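Local coordinates for protein starch synthase I (Hordeum vulgare, PDB 4HLN) that belongs to the plant starch synthases, two-domain glycosyltransferases of the GT-B type, and carries a bound glycan on its C-terminal domain, at residues D450-I455 and M520-E525; I455-M460 and L574-M579; P541-T546 and G568-P573. All blocks are in the same frame, centred on the assembly; numbering follows the deposited sequence.

Contact 1: residues D450-I455 and M520-E525; sequences DYQKGI and MPSRFE
Glu525 OE2 takes two donors from the 450-455 loop: Lys453 NZ, whose salt bridge to Glu525 OE2 measures 3.1 Å, and Gln452 NE2, which reaches the same OE2 across the opposite face of the carboxylate in a nearly straight hydrogen bond (166°). Both donors lie well out of the carboxylate plane, one on each side. Glu525 OE1 is taken by the backbone N of Cys527, which is disulfide-bonded to Cys147. The Gln452 amide is held at its other end too, since OE1 accepts Phe524 N at 2.9 Å within the carbonyl plane. A bend at chi2 (-85°) carries this amide toward the facing chain. Beside it, Arg523 N donates to Gln452 O at 3.0 Å. Tyr451 O is shared: Gly454 N closes a type I turn from one face of the carbonyl plane, and Arg523 NE, 3.1 Å from Tyr451 O, comes from the other. Beyond that bond the Arg523 guanidinium lies flat on the Tyr451 ring, the planes only 9° apart, as a cation-pi stack with CZ 3.9 Å from the ring centroid; NH2 goes on to a salt bridge with Asp456. Packing beyond these bonds is modest: Pro521 CG rests against the carbonyl oxygen Lys453 O at 3.6 Å. Because Gln452 and Arg523 each pair with both backbone and side chain, the polar network fixes amide and guanidinium in rotation and ties the loop after strand 442-446 to the loop after strand 517-520, neighbouring strands of the C-terminal Rossmann-like domain.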
ATOM      1  N   ASP A 450      -0.836  -3.204 -16.963  1.00 95.04           N
ATOM      2  CA  ASP A 450      -2.132  -2.685 -16.518  1.00 91.24           C
ATOM      3  C   ASP A 450      -2.259  -1.195 -16.759  1.00 89.81           C
ATOM      4  O   ASP A 450      -1.262  -0.492 -16.930  1.00 83.81           O
ATOM      5  CB  ASP A 450      -2.349  -2.938 -15.024  1.00 96.25           C
ATOM      6  CG  ASP A 450      -2.464  -4.410 -14.686  1.00115.26           C
ATOM      7  OD1 ASP A 450      -2.662  -5.223 -15.616  1.00125.61           O
ATOM      8  OD2 ASP A 450      -2.363  -4.752 -13.486  1.00116.22           O
ATOM      9  N   TYR A 451      -3.499  -0.715 -16.745  1.00 89.74           N
ATOM     10  CA  TYR A 451      -3.762   0.707 -16.884  1.00 77.68           C
ATOM     11  C   TYR A 451      -3.120   1.434 -15.717  1.00 67.92           C
ATOM     12  O   TYR A 451      -2.475   2.469 -15.899  1.00 74.20           O
ATOM     13  CB  TYR A 451      -5.269   0.972 -16.917  1.00 76.89           C
ATOM     14  CG  TYR A 451      -5.665   2.441 -16.914  1.00 74.36           C
ATOM     15  CD1 TYR A 451      -5.578   3.207 -18.071  1.00 57.47           C
ATOM     16  CD2 TYR A 451      -6.147   3.058 -15.752  1.00 80.39           C
ATOM     17  CE1 TYR A 451      -5.944   4.547 -18.076  1.00 64.98           C
ATOM     18  CE2 TYR A 451      -6.518   4.405 -15.745  1.00 81.18           C
ATOM     19  CZ  TYR A 451      -6.415   5.144 -16.916  1.00 79.78           C
ATOM     20  OH  TYR A 451      -6.775   6.479 -16.933  1.00 81.56           O
ATOM     21  N   GLN A 452      -3.275   0.872 -14.523  1.00 61.20           N
ATOM     22  CA  GLN A 452      -2.762   1.517 -13.315  1.00 69.28           C
ATOM     23  C   GLN A 452      -1.237   1.618 -13.269  1.00 64.64           C
ATOM     24  O   GLN A 452      -0.687   2.507 -12.621  1.00 60.11           O
ATOM     25  CB  GLN A 452      -3.288   0.829 -12.053  1.00 73.04           C
ATOM     26  CG  GLN A 452      -3.190   1.702 -10.791  1.00 90.86           C
ATOM     27  CD  GLN A 452      -1.825   1.640 -10.097  1.00 91.74           C
ATOM     28  OE1 GLN A 452      -1.273   2.666  -9.685  1.00 81.92           O
ATOM     29  NE2 GLN A 452      -1.290   0.429  -9.947  1.00 88.80           N
ATOM     30  N   LYS A 453      -0.550   0.715 -13.958  1.00 65.96           N
ATOM     31  CA  LYS A 453       0.907   0.736 -13.950  1.00 65.38           C
ATOM     32  C   LYS A 453       1.495   1.873 -14.793  1.00 61.41           C
ATOM     33  O   LYS A 453       2.702   2.112 -14.765  1.00 66.49           O
ATOM     34  CB  LYS A 453       1.484  -0.626 -14.355  1.00 69.70           C
ATOM     35  CG  LYS A 453       1.307  -1.727 -13.300  1.00 71.80           C
ATOM     36  CD  LYS A 453       1.894  -1.311 -11.964  1.00 86.82           C
ATOM     37  CE  LYS A 453       2.090  -2.500 -11.019  1.00 99.41           C
ATOM     38  NZ  LYS A 453       2.693  -2.076  -9.710  1.00 96.51           N
ATOM     39  N   GLY A 454       0.646   2.589 -15.522  1.00 49.12           N
ATOM     40  CA  GLY A 454       1.103   3.747 -16.272  1.00 54.23           C
ATOM     41  C   GLY A 454       1.495   3.371 -17.684  1.00 64.35           C
ATOM     42  O   GLY A 454       2.124   4.146 -18.404  1.00 66.99           O
ATOM     43  N   ILE A 455       1.111   2.160 -18.066  1.00 65.69           N
ATOM     44  CA  ILE A 455       1.365   1.604 -19.388  1.00 67.03           C
ATOM     45  C   ILE A 455       1.190   2.583 -20.555  1.00 75.62           C
ATOM     46  O   ILE A 455       2.087   2.724 -21.382  1.00 76.58           O
ATOM     47  CB  ILE A 455       0.482   0.359 -19.604  1.00 68.20           C
ATOM     48  CG1 ILE A 455       1.108  -0.832 -18.892  1.00 78.94           C
ATOM     49  CG2 ILE A 455       0.337   0.045 -21.046  1.00 69.59           C
ATOM     50  CD1 ILE A 455       2.609  -0.714 -18.773  1.00 76.47           C
ATOM     51  N   MET A 520       8.754   4.131 -12.880  1.00 49.44           N
ATOM     52  CA  MET A 520       7.468   3.721 -12.333  1.00 49.32           C
ATOM     53  C   MET A 520       6.433   4.823 -12.512  1.00 59.57           C
ATOM     54  O   MET A 520       6.264   5.683 -11.646  1.00 64.73           O
ATOM     55  CB  MET A 520       7.590   3.343 -10.851  1.00 50.86           C
ATOM     56  CG  MET A 520       8.416   2.090 -10.560  1.00 52.83           C
ATOM     57  SD  MET A 520      10.213   2.342 -10.494  1.00 70.16           S
ATOM     58  CE  MET A 520      10.327   3.600  -9.223  1.00151.74           C
ATOM     59  N   PRO A 521       5.738   4.813 -13.652  1.00 58.74           N
ATOM     60  CA  PRO A 521       4.658   5.779 -13.904  1.00 55.29           C
ATOM     61  C   PRO A 521       3.288   5.323 -13.360  1.00 53.87           C
ATOM     62  O   PRO A 521       2.271   5.490 -14.027  1.00 59.22           O
ATOM     63  CB  PRO A 521       4.630   5.865 -15.433  1.00 46.20           C
ATOM     64  CG  PRO A 521       5.087   4.511 -15.883  1.00 51.86           C
ATOM     65  CD  PRO A 521       6.080   4.020 -14.846  1.00 49.85           C
ATOM     66  N   SER A 522       3.275   4.756 -12.157  1.00 60.75           N
ATOM     67  CA  SER A 522       2.047   4.271 -11.535  1.00 54.85           C
ATOM     68  C   SER A 522       1.127   5.416 -11.163  1.00 56.91           C
ATOM     69  O   SER A 522       1.592   6.470 -10.730  1.00 58.77           O
ATOM     70  CB  SER A 522       2.372   3.470 -10.278  1.00 58.60           C
ATOM     71  OG  SER A 522       2.969   2.225 -10.587  1.00 60.36           O
ATOM     72  N   ARG A 523      -0.178   5.186 -11.314  1.00 57.60           N
ATOM     73  CA  ARG A 523      -1.206   6.210 -11.116  1.00 58.30           C
ATOM     74  C   ARG A 523      -1.567   6.478  -9.666  1.00 65.40           C
ATOM     75  O   ARG A 523      -1.904   7.598  -9.302  1.00 78.62           O
ATOM     76  CB  ARG A 523      -2.489   5.801 -11.822  1.00 53.77           C
ATOM     77  CG  ARG A 523      -2.290   5.440 -13.236  1.00 64.50           C
ATOM     78  CD  ARG A 523      -3.607   5.276 -13.939  1.00 81.77           C
ATOM     79  NE  ARG A 523      -3.368   5.366 -15.369  1.00 93.36           N
ATOM     80  CZ  ARG A 523      -3.379   6.511 -16.033  1.00 87.98           C
ATOM     81  NH1 ARG A 523      -3.650   7.643 -15.383  1.00 81.63           N
ATOM     82  NH2 ARG A 523      -3.137   6.519 -17.335  1.00 78.25           N
ATOM     83  N   PHE A 524      -1.528   5.438  -8.849  1.00 63.74           N
ATOM     84  CA  PHE A 524      -2.013   5.539  -7.487  1.00 60.53           C
ATOM     85  C   PHE A 524      -1.611   4.268  -6.747  1.00 60.56           C
ATOM     86  O   PHE A 524      -2.432   3.389  -6.505  1.00 63.92           O
ATOM     87  CB  PHE A 524      -3.533   5.702  -7.512  1.00 52.29           C
ATOM     88  CG  PHE A 524      -4.073   6.525  -6.378  1.00 52.07           C
ATOM     89  CD1 PHE A 524      -5.134   6.058  -5.607  1.00 54.49           C
ATOM     90  CD2 PHE A 524      -3.515   7.758  -6.076  1.00 39.95           C
ATOM     91  CE1 PHE A 524      -5.626   6.806  -4.566  1.00 51.13           C
ATOM     92  CE2 PHE A 524      -4.003   8.509  -5.037  1.00 50.46           C
ATOM     93  CZ  PHE A 524      -5.060   8.036  -4.279  1.00 51.30           C
ATOM     94  N   GLU A 525      -0.334   4.165  -6.406  1.00 62.99           N
ATOM     95  CA  GLU A 525       0.214   2.899  -5.928  1.00 69.59           C
ATOM     96  C   GLU A 525       0.350   2.829  -4.412  1.00 69.37           C
ATOM     97  O   GLU A 525       1.178   3.522  -3.824  1.00 73.95           O
ATOM     98  CB  GLU A 525       1.563   2.600  -6.594  1.00 61.84           C
ATOM     99  CG  GLU A 525       2.090   1.210  -6.284  1.00 69.50           C
ATOM    100  CD  GLU A 525       1.233   0.096  -6.878  1.00 76.74           C
ATOM    101  OE1 GLU A 525       0.663  -0.711  -6.100  1.00 68.90           O
ATOM    102  OE2 GLU A 525       1.148   0.025  -8.127  1.00 81.57           O
TER

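Contact 2: residues I455-M460 and L574-M579; sequences IDLIKM and LTVEKM
Leu457 pushes its side chain against the start of helix 576-592, where Leu574, Val576 and Met579 receive it. The pairing belongs to the Rossmann-like C-terminal half of the GT-B fold: helix 455-466 is the connection in the beta-alpha-beta unit that joins strands 442-446 and 471-476, and helix 576-592 follows strand 569-571, one of the sheet's two edge strands. No hydrogen bond crosses between the two segments; apolar side chains meet one another and the facing backbone. The dense part centres on Leu457. Its CD1 lies over the Thr575-Val576 peptide and touches Val576 CG2 at 3.6 Å, the two side chains sliding past each other in opposite directions. Its other branch, CD2, faces Leu574 CG at 4.0 Å. From the buried side comes Met579, with CG anti to its backbone N (chi1 -174°) and the chain straight until a turn at chi3 (75°) brings CE against the backbone of helix 455-466 at Leu457. That methyl sits 3.8 Å from Leu457 O and also brushes Ile458, which otherwise faces Phe445 of the sheet and Pro521. Farther out the contact thins. Met460 is exposed and offers little more than its CB, 3.6 Å from Val576 CG2, while its thioether leads away from the second helix. Val576 CG2 therefore fits between Leu457 and Met460, which are three residues apart on one side of helix 455-466, and Ala461 adds to the cover on Val576 and Met579. On the far side of its own helix start, Thr575 serves as the N-cap: its OG1 accepts Lys578 N at 2.9 Å, with an N-H...O angle of 166°.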
ATOM      1  N   ILE A 455       1.111   2.160 -18.066  1.00 65.69           N
ATOM      2  CA  ILE A 455       1.365   1.604 -19.388  1.00 67.03           C
ATOM      3  C   ILE A 455       1.190   2.583 -20.555  1.00 75.62           C
ATOM      4  O   ILE A 455       2.087   2.724 -21.382  1.00 76.58           O
ATOM      5  CB  ILE A 455       0.482   0.359 -19.604  1.00 68.20           C
ATOM      6  CG1 ILE A 455       1.108  -0.832 -18.892  1.00 78.94           C
ATOM      7  CG2 ILE A 455       0.337   0.045 -21.046  1.00 69.59           C
ATOM      8  CD1 ILE A 455       2.609  -0.714 -18.773  1.00 76.47           C
ATOM      9  N   ASP A 456       0.042   3.256 -20.616  1.00 80.70           N
ATOM     10  CA  ASP A 456      -0.282   4.137 -21.744  1.00 85.52           C
ATOM     11  C   ASP A 456       0.613   5.369 -21.859  1.00 79.67           C
ATOM     12  O   ASP A 456       0.847   5.854 -22.961  1.00 91.29           O
ATOM     13  CB  ASP A 456      -1.753   4.562 -21.713  1.00102.47           C
ATOM     14  CG  ASP A 456      -2.133   5.272 -20.418  1.00123.43           C
ATOM     15  OD1 ASP A 456      -1.848   4.725 -19.325  1.00132.97           O
ATOM     16  OD2 ASP A 456      -2.714   6.381 -20.495  1.00122.74           O
ATOM     17  N   LEU A 457       1.097   5.885 -20.732  1.00 65.13           N
ATOM     18  CA  LEU A 457       2.061   6.985 -20.749  1.00 65.99           C
ATOM     19  C   LEU A 457       3.311   6.593 -21.520  1.00 73.92           C
ATOM     20  O   LEU A 457       3.793   7.331 -22.375  1.00 76.51           O
ATOM     21  CB  LEU A 457       2.484   7.354 -19.331  1.00 67.23           C
ATOM     22  CG  LEU A 457       1.707   8.433 -18.577  1.00 79.45           C
ATOM     23  CD1 LEU A 457       1.814   9.775 -19.289  1.00 77.65           C
ATOM     24  CD2 LEU A 457       0.249   8.025 -18.363  1.00 80.07           C
ATOM     25  N   ILE A 458       3.851   5.429 -21.188  1.00 75.04           N
ATOM     26  CA  ILE A 458       5.053   4.937 -21.835  1.00 64.80           C
ATOM     27  C   ILE A 458       4.823   4.782 -23.332  1.00 65.96           C
ATOM     28  O   ILE A 458       5.661   5.176 -24.135  1.00 70.51           O
ATOM     29  CB  ILE A 458       5.497   3.615 -21.206  1.00 69.52           C
ATOM     30  CG1 ILE A 458       6.130   3.882 -19.830  1.00 62.42           C
ATOM     31  CG2 ILE A 458       6.442   2.863 -22.140  1.00 69.34           C
ATOM     32  CD1 ILE A 458       6.483   2.616 -19.041  1.00 61.37           C
ATOM     33  N   LYS A 459       3.668   4.234 -23.697  1.00 71.08           N
ATOM     34  CA  LYS A 459       3.264   4.099 -25.096  1.00 72.63           C
ATOM     35  C   LYS A 459       3.352   5.434 -25.858  1.00 72.58           C
ATOM     36  O   LYS A 459       3.699   5.467 -27.039  1.00 73.95           O
ATOM     37  CB  LYS A 459       1.840   3.535 -25.160  1.00 79.81           C
ATOM     38  CG  LYS A 459       1.368   3.086 -26.533  1.00 84.82           C
ATOM     39  CD  LYS A 459       0.067   2.291 -26.405  1.00 89.82           C
ATOM     40  CE  LYS A 459      -0.298   1.567 -27.697  1.00 91.10           C
ATOM     41  NZ  LYS A 459      -1.293   0.469 -27.467  1.00 82.88           N
ATOM     42  N   MET A 460       3.052   6.532 -25.173  1.00 76.03           N
ATOM     43  CA  MET A 460       3.002   7.845 -25.813  1.00 73.55           C
ATOM     44  C   MET A 460       4.355   8.546 -25.805  1.00 75.66           C
ATOM     45  O   MET A 460       4.669   9.313 -26.717  1.00 87.47           O
ATOM     46  CB  MET A 460       1.956   8.751 -25.144  1.00 67.51           C
ATOM     47  CG  MET A 460       0.572   8.127 -24.940  1.00 76.42           C
ATOM     48  SD  MET A 460      -0.256   7.513 -26.430  1.00175.08           S
ATOM     49  CE  MET A 460      -1.717   6.734 -25.733  1.00133.29           C
ATOM     50  N   LEU A 574       0.976  13.390 -13.640  1.00 78.91           N
ATOM     51  CA  LEU A 574       1.238  12.260 -14.512  1.00 70.09           C
ATOM     52  C   LEU A 574       0.961  12.598 -15.975  1.00 65.79           C
ATOM     53  O   LEU A 574      -0.122  12.334 -16.487  1.00 63.35           O
ATOM     54  CB  LEU A 574       0.405  11.054 -14.064  1.00 64.96           C
ATOM     55  CG  LEU A 574       0.714   9.716 -14.732  1.00 64.43           C
ATOM     56  CD1 LEU A 574       2.212   9.432 -14.761  1.00 61.19           C
ATOM     57  CD2 LEU A 574      -0.033   8.606 -14.029  1.00 69.68           C
ATOM     58  N   THR A 575       1.951  13.171 -16.650  1.00 69.51           N
ATOM     59  CA  THR A 575       1.796  13.537 -18.058  1.00 66.30           C
ATOM     60  C   THR A 575       3.030  13.193 -18.875  1.00 67.12           C
ATOM     61  O   THR A 575       4.161  13.296 -18.399  1.00 70.02           O
ATOM     62  CB  THR A 575       1.566  15.045 -18.213  1.00 68.97           C
ATOM     63  OG1 THR A 575       2.816  15.737 -18.045  1.00 67.95           O
ATOM     64  CG2 THR A 575       0.561  15.533 -17.170  1.00 68.50           C
ATOM     65  N   VAL A 576       2.807  12.818 -20.124  1.00 68.71           N
ATOM     66  CA  VAL A 576       3.907  12.532 -21.035  1.00 63.78           C
ATOM     67  C   VAL A 576       4.987  13.617 -21.026  1.00 65.04           C
ATOM     68  O   VAL A 576       6.166  13.330 -21.211  1.00 71.08           O
ATOM     69  CB  VAL A 576       3.386  12.354 -22.461  1.00 63.66           C
ATOM     70  CG1 VAL A 576       4.540  12.238 -23.435  1.00 68.81           C
ATOM     71  CG2 VAL A 576       2.473  11.142 -22.537  1.00 54.49           C
ATOM     72  N   GLU A 577       4.586  14.864 -20.813  1.00 64.49           N
ATOM     73  CA  GLU A 577       5.530  15.978 -20.830  1.00 75.97           C
ATOM     74  C   GLU A 577       6.366  15.955 -19.559  1.00 72.14           C
ATOM     75  O   GLU A 577       7.608  15.979 -19.600  1.00 67.66           O
ATOM     76  CB  GLU A 577       4.795  17.320 -20.940  1.00 87.67           C
ATOM     77  CG  GLU A 577       3.842  17.443 -22.130  1.00103.95           C
ATOM     78  CD  GLU A 577       2.755  16.364 -22.153  1.00111.02           C
ATOM     79  OE1 GLU A 577       1.747  16.483 -21.409  1.00 95.61           O
ATOM     80  OE2 GLU A 577       2.914  15.393 -22.926  1.00117.73           O
ATOM     81  N   LYS A 578       5.674  15.908 -18.425  1.00 63.16           N
ATOM     82  CA  LYS A 578       6.353  15.927 -17.141  1.00 61.51           C
ATOM     83  C   LYS A 578       7.246  14.699 -16.982  1.00 65.24           C
ATOM     84  O   LYS A 578       8.331  14.770 -16.388  1.00 59.01           O
ATOM     85  CB  LYS A 578       5.351  16.027 -15.997  1.00 52.57           C
ATOM     86  CG  LYS A 578       5.550  17.256 -15.125  1.00 69.02           C
ATOM     87  CD  LYS A 578       7.009  17.415 -14.653  1.00 80.60           C
ATOM     88  CE  LYS A 578       7.150  18.600 -13.681  1.00 85.39           C
ATOM     89  NZ  LYS A 578       6.099  19.659 -13.905  1.00 81.17           N
ATOM     90  N   MET A 579       6.796  13.575 -17.525  1.00 63.08           N
ATOM     91  CA  MET A 579       7.583  12.358 -17.447  1.00 69.81           C
ATOM     92  C   MET A 579       8.884  12.524 -18.231  1.00 73.30           C
ATOM     93  O   MET A 579       9.978  12.319 -17.698  1.00 70.58           O
ATOM     94  CB  MET A 579       6.786  11.148 -17.946  1.00 69.24           C
ATOM     95  CG  MET A 579       7.519   9.816 -17.761  1.00 68.36           C
ATOM     96  SD  MET A 579       6.518   8.335 -18.045  1.00 79.47           S
ATOM     97  CE  MET A 579       6.378   8.296 -19.827  1.00 73.52           C
TER

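Contact 3: residues P541-T546 and G568-P573; sequences PVVHGT and GWAFSP. With GLC (alpha-D-glucopyranose), chain B.
Phe571 turns one ring face to His544, whose CA stands over it in a CH-pi contact, 4.1 Å from the ring centroid. With CG between backbone N and carbonyl carbon (chi1 67°), the ring leans across the neighbouring strand, where Val542 CG1 meets Phe571 CE1 at 3.9 Å. The His544 ring presents its edge: Phe571 O lies in its plane, 3.4 Å from CD2. ND1 of this imidazole is hydrogen-bonded to Ser522 O, and the ring meets Tyr365 edge-to-face. Trp569 also works by its edge, NE1 making a weak hydrogen bond of 2.8 Å to O6 of an alpha-D-glucopyranose. The Trp569 side chain also touches Thr585 and Thr589 of helix 576-592 and Trp597 of helix 594-606.

The strands that carry these rings, 541-544 and 569-571, run parallel, their axes 4.7 Å apart. Backbone bonds pass back and forth, Trp569 N to Pro541 O, Val543 N to Trp569 O (2.9 Å) and Phe571 N to Val543 O. Gly545 N adds a nearly straight bond to Phe571 O at 2.8 Å, though it approaches from above the carbonyl plane. Val543 and Ala570 occupy the sheet face away from Val542, Trp569 and Phe571. The pairing thus satisfies the backbone N and O atoms that the two strands turn toward each other, while Trp569, rooted in it, holds its indole N-H within a weak bond of the sugar.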
ATOM      1  N   PRO A 541      15.397   5.595  -9.259  1.00 42.42           N
ATOM      2  CA  PRO A 541      14.002   5.529  -9.668  1.00 39.35           C
ATOM      3  C   PRO A 541      13.481   6.865 -10.165  1.00 48.68           C
ATOM      4  O   PRO A 541      13.841   7.920  -9.638  1.00 51.76           O
ATOM      5  CB  PRO A 541      13.292   5.129  -8.371  1.00 43.56           C
ATOM      6  CG  PRO A 541      14.134   5.697  -7.287  1.00 39.00           C
ATOM      7  CD  PRO A 541      15.551   5.570  -7.795  1.00 47.17           C
ATOM      8  N   VAL A 542      12.646   6.801 -11.197  1.00 48.03           N
ATOM      9  CA  VAL A 542      11.850   7.934 -11.645  1.00 48.80           C
ATOM     10  C   VAL A 542      10.374   7.538 -11.561  1.00 57.07           C
ATOM     11  O   VAL A 542       9.909   6.634 -12.256  1.00 61.93           O
ATOM     12  CB  VAL A 542      12.203   8.333 -13.085  1.00 52.32           C
ATOM     13  CG1 VAL A 542      11.126   9.248 -13.673  1.00 48.22           C
ATOM     14  CG2 VAL A 542      13.576   8.977 -13.131  1.00 47.79           C
ATOM     15  N   VAL A 543       9.635   8.225 -10.706  1.00 57.83           N
ATOM     16  CA  VAL A 543       8.316   7.767 -10.326  1.00 56.92           C
ATOM     17  C   VAL A 543       7.285   8.900 -10.290  1.00 56.41           C
ATOM     18  O   VAL A 543       7.621  10.054 -10.008  1.00 58.86           O
ATOM     19  CB  VAL A 543       8.398   7.075  -8.952  1.00 62.59           C
ATOM     20  CG1 VAL A 543       9.003   8.022  -7.928  1.00 59.57           C
ATOM     21  CG2 VAL A 543       7.033   6.588  -8.508  1.00 72.96           C
ATOM     22  N   HIS A 544       6.031   8.573 -10.598  1.00 52.51           N
ATOM     23  CA  HIS A 544       4.941   9.534 -10.444  1.00 55.93           C
ATOM     24  C   HIS A 544       4.668   9.838  -8.980  1.00 58.48           C
ATOM     25  O   HIS A 544       4.457   8.919  -8.181  1.00 56.45           O
ATOM     26  CB  HIS A 544       3.646   9.020 -11.062  1.00 49.01           C
ATOM     27  CG  HIS A 544       2.454   9.852 -10.700  1.00 56.70           C
ATOM     28  ND1 HIS A 544       1.172   9.347 -10.656  1.00 63.47           N
ATOM     29  CD2 HIS A 544       2.353  11.158 -10.359  1.00 56.24           C
ATOM     30  CE1 HIS A 544       0.332  10.306 -10.310  1.00 57.00           C
ATOM     31  NE2 HIS A 544       1.025  11.416 -10.119  1.00 61.95           N
ATOM     32  N   GLY A 545       4.655  11.126  -8.637  1.00 56.26           N
ATOM     33  CA  GLY A 545       4.310  11.552  -7.292  1.00 58.02           C
ATOM     34  C   GLY A 545       5.008  12.802  -6.797  1.00 64.35           C
ATOM     35  O   GLY A 545       5.737  13.475  -7.525  1.00 74.67           O
ATOM     36  N   THR A 546       4.766  13.123  -5.535  1.00 69.00           N
ATOM     37  CA  THR A 546       5.465  14.221  -4.879  1.00 75.45           C
ATOM     38  C   THR A 546       6.786  13.711  -4.269  1.00 81.87           C
ATOM     39  O   THR A 546       6.919  12.528  -3.931  1.00 85.81           O
ATOM     40  CB  THR A 546       4.552  14.926  -3.839  1.00 61.50           C
ATOM     41  OG1 THR A 546       3.996  13.963  -2.927  1.00 63.01           O
ATOM     42  CG2 THR A 546       3.408  15.629  -4.553  1.00 56.75           C
ATOM     43  N   GLY A 568      16.195  10.094  -6.176  1.00 55.20           N
ATOM     44  CA  GLY A 568      15.757   9.888  -7.543  1.00 49.64           C
ATOM     45  C   GLY A 568      14.904  11.058  -7.984  1.00 51.05           C
ATOM     46  O   GLY A 568      15.040  12.152  -7.456  1.00 63.73           O
ATOM     47  N   TRP A 569      14.017  10.843  -8.943  1.00 53.45           N
ATOM     48  CA  TRP A 569      13.094  11.902  -9.330  1.00 58.30           C
ATOM     49  C   TRP A 569      11.643  11.476  -9.239  1.00 62.73           C
ATOM     50  O   TRP A 569      11.237  10.498  -9.856  1.00 81.61           O
ATOM     51  CB  TRP A 569      13.387  12.389 -10.743  1.00 58.83           C
ATOM     52  CG  TRP A 569      14.598  13.232 -10.819  1.00 71.81           C
ATOM     53  CD1 TRP A 569      14.655  14.588 -10.750  1.00 70.74           C
ATOM     54  CD2 TRP A 569      15.945  12.779 -10.978  1.00 78.59           C
ATOM     55  NE1 TRP A 569      15.957  15.014 -10.858  1.00 76.66           N
ATOM     56  CE2 TRP A 569      16.770  13.919 -10.996  1.00 80.51           C
ATOM     57  CE3 TRP A 569      16.534  11.520 -11.106  1.00 76.61           C
ATOM     58  CZ2 TRP A 569      18.152  13.839 -11.133  1.00 79.65           C
ATOM     59  CZ3 TRP A 569      17.907  11.442 -11.237  1.00 76.45           C
ATOM     60  CH2 TRP A 569      18.700  12.593 -11.252  1.00 76.20           C
ATOM     61  N   ALA A 570      10.863  12.221  -8.471  1.00 54.22           N
ATOM     62  CA  ALA A 570       9.417  12.066  -8.483  1.00 62.55           C
ATOM     63  C   ALA A 570       8.827  13.233  -9.261  1.00 65.58           C
ATOM     64  O   ALA A 570       9.187  14.386  -9.024  1.00 66.36           O
ATOM     65  CB  ALA A 570       8.860  12.030  -7.061  1.00 62.01           C
ATOM     66  N   PHE A 571       7.929  12.933 -10.191  1.00 64.84           N
ATOM     67  CA  PHE A 571       7.341  13.966 -11.032  1.00 62.79           C
ATOM     68  C   PHE A 571       5.827  13.984 -10.926  1.00 62.05           C
ATOM     69  O   PHE A 571       5.190  12.950 -10.752  1.00 61.02           O
ATOM     70  CB  PHE A 571       7.744  13.756 -12.492  1.00 56.97           C
ATOM     71  CG  PHE A 571       7.163  12.507 -13.110  1.00 58.55           C
ATOM     72  CD1 PHE A 571       7.826  11.288 -13.000  1.00 54.62           C
ATOM     73  CD2 PHE A 571       5.959  12.550 -13.799  1.00 57.78           C
ATOM     74  CE1 PHE A 571       7.301  10.140 -13.572  1.00 46.95           C
ATOM     75  CE2 PHE A 571       5.428  11.397 -14.374  1.00 59.42           C
ATOM     76  CZ  PHE A 571       6.098  10.193 -14.260  1.00 45.41           C
ATOM     77  N   SER A 572       5.259  15.177 -11.049  1.00 73.86           N
ATOM     78  CA  SER A 572       3.815  15.352 -11.065  1.00 71.38           C
ATOM     79  C   SER A 572       3.521  16.598 -11.879  1.00 70.19           C
ATOM     80  O   SER A 572       4.269  17.572 -11.814  1.00 71.80           O
ATOM     81  CB  SER A 572       3.263  15.498  -9.644  1.00 68.86           C
ATOM     82  OG  SER A 572       1.847  15.469  -9.640  1.00 68.54           O
ATOM     83  N   PRO A 573       2.416  16.580 -12.628  1.00 72.81           N
ATOM     84  CA  PRO A 573       1.458  15.480 -12.553  1.00 81.99           C
ATOM     85  C   PRO A 573       1.830  14.399 -13.543  1.00 78.80           C
ATOM     86  O   PRO A 573       2.853  14.494 -14.222  1.00 67.52           O
ATOM     87  CB  PRO A 573       0.170  16.145 -13.010  1.00 81.24           C
ATOM     88  CG  PRO A 573       0.660  17.071 -14.100  1.00 69.63           C
ATOM     89  CD  PRO A 573       1.995  17.596 -13.609  1.00 67.17           C
TER
HETATM   90  C1  GLC B   1      14.833  20.605  -7.688  1.00132.37           C
HETATM   91  C2  GLC B   1      15.952  21.601  -7.456  1.00134.63           C
HETATM   92  C3  GLC B   1      16.898  21.680  -8.664  1.00142.89           C
HETATM   93  C4  GLC B   1      17.249  20.354  -9.369  1.00140.69           C
HETATM   94  C5  GLC B   1      15.972  19.511  -9.441  1.00138.57           C
HETATM   95  C6  GLC B   1      16.200  18.083  -9.901  1.00140.25           C
HETATM   96  O2  GLC B   1      15.364  22.862  -7.205  1.00127.57           O
HETATM   97  O3  GLC B   1      18.088  22.299  -8.235  1.00149.87           O
HETATM   98  O4  GLC B   1      17.825  20.730 -10.631  1.00140.93           O
HETATM   99  O5  GLC B   1      15.403  19.408  -8.153  1.00137.33           O
HETATM  100  O6  GLC B   1      15.255  17.770 -10.894  1.00144.25           O

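The three contacts gather on one side of the chain's centre within the C-terminal domain. Contacts 1 and 2 are about 10 Å apart between centres and share Ile455; Arg523 NH2 of contact 1 makes a salt bridge of 3.0 Å to Asp456 OD1 of the 455-460 segment and packs on Leu457 CD2. The centre of contact 3 lies about 12 Å from the centre of each of the others. It continues the sheet that leads into contact 1, by a probable hydrogen bond of 2.8 Å from Met520 N to Val542 O, and it backs onto contact 2 where Met579 CG meets Phe571 CZ at 3.8 Å. Contact 3 contributes Trp569 to the glycan pocket, whereas the Met579 side chain stays about 13 Å from a bound alpha-D-glucopyranose.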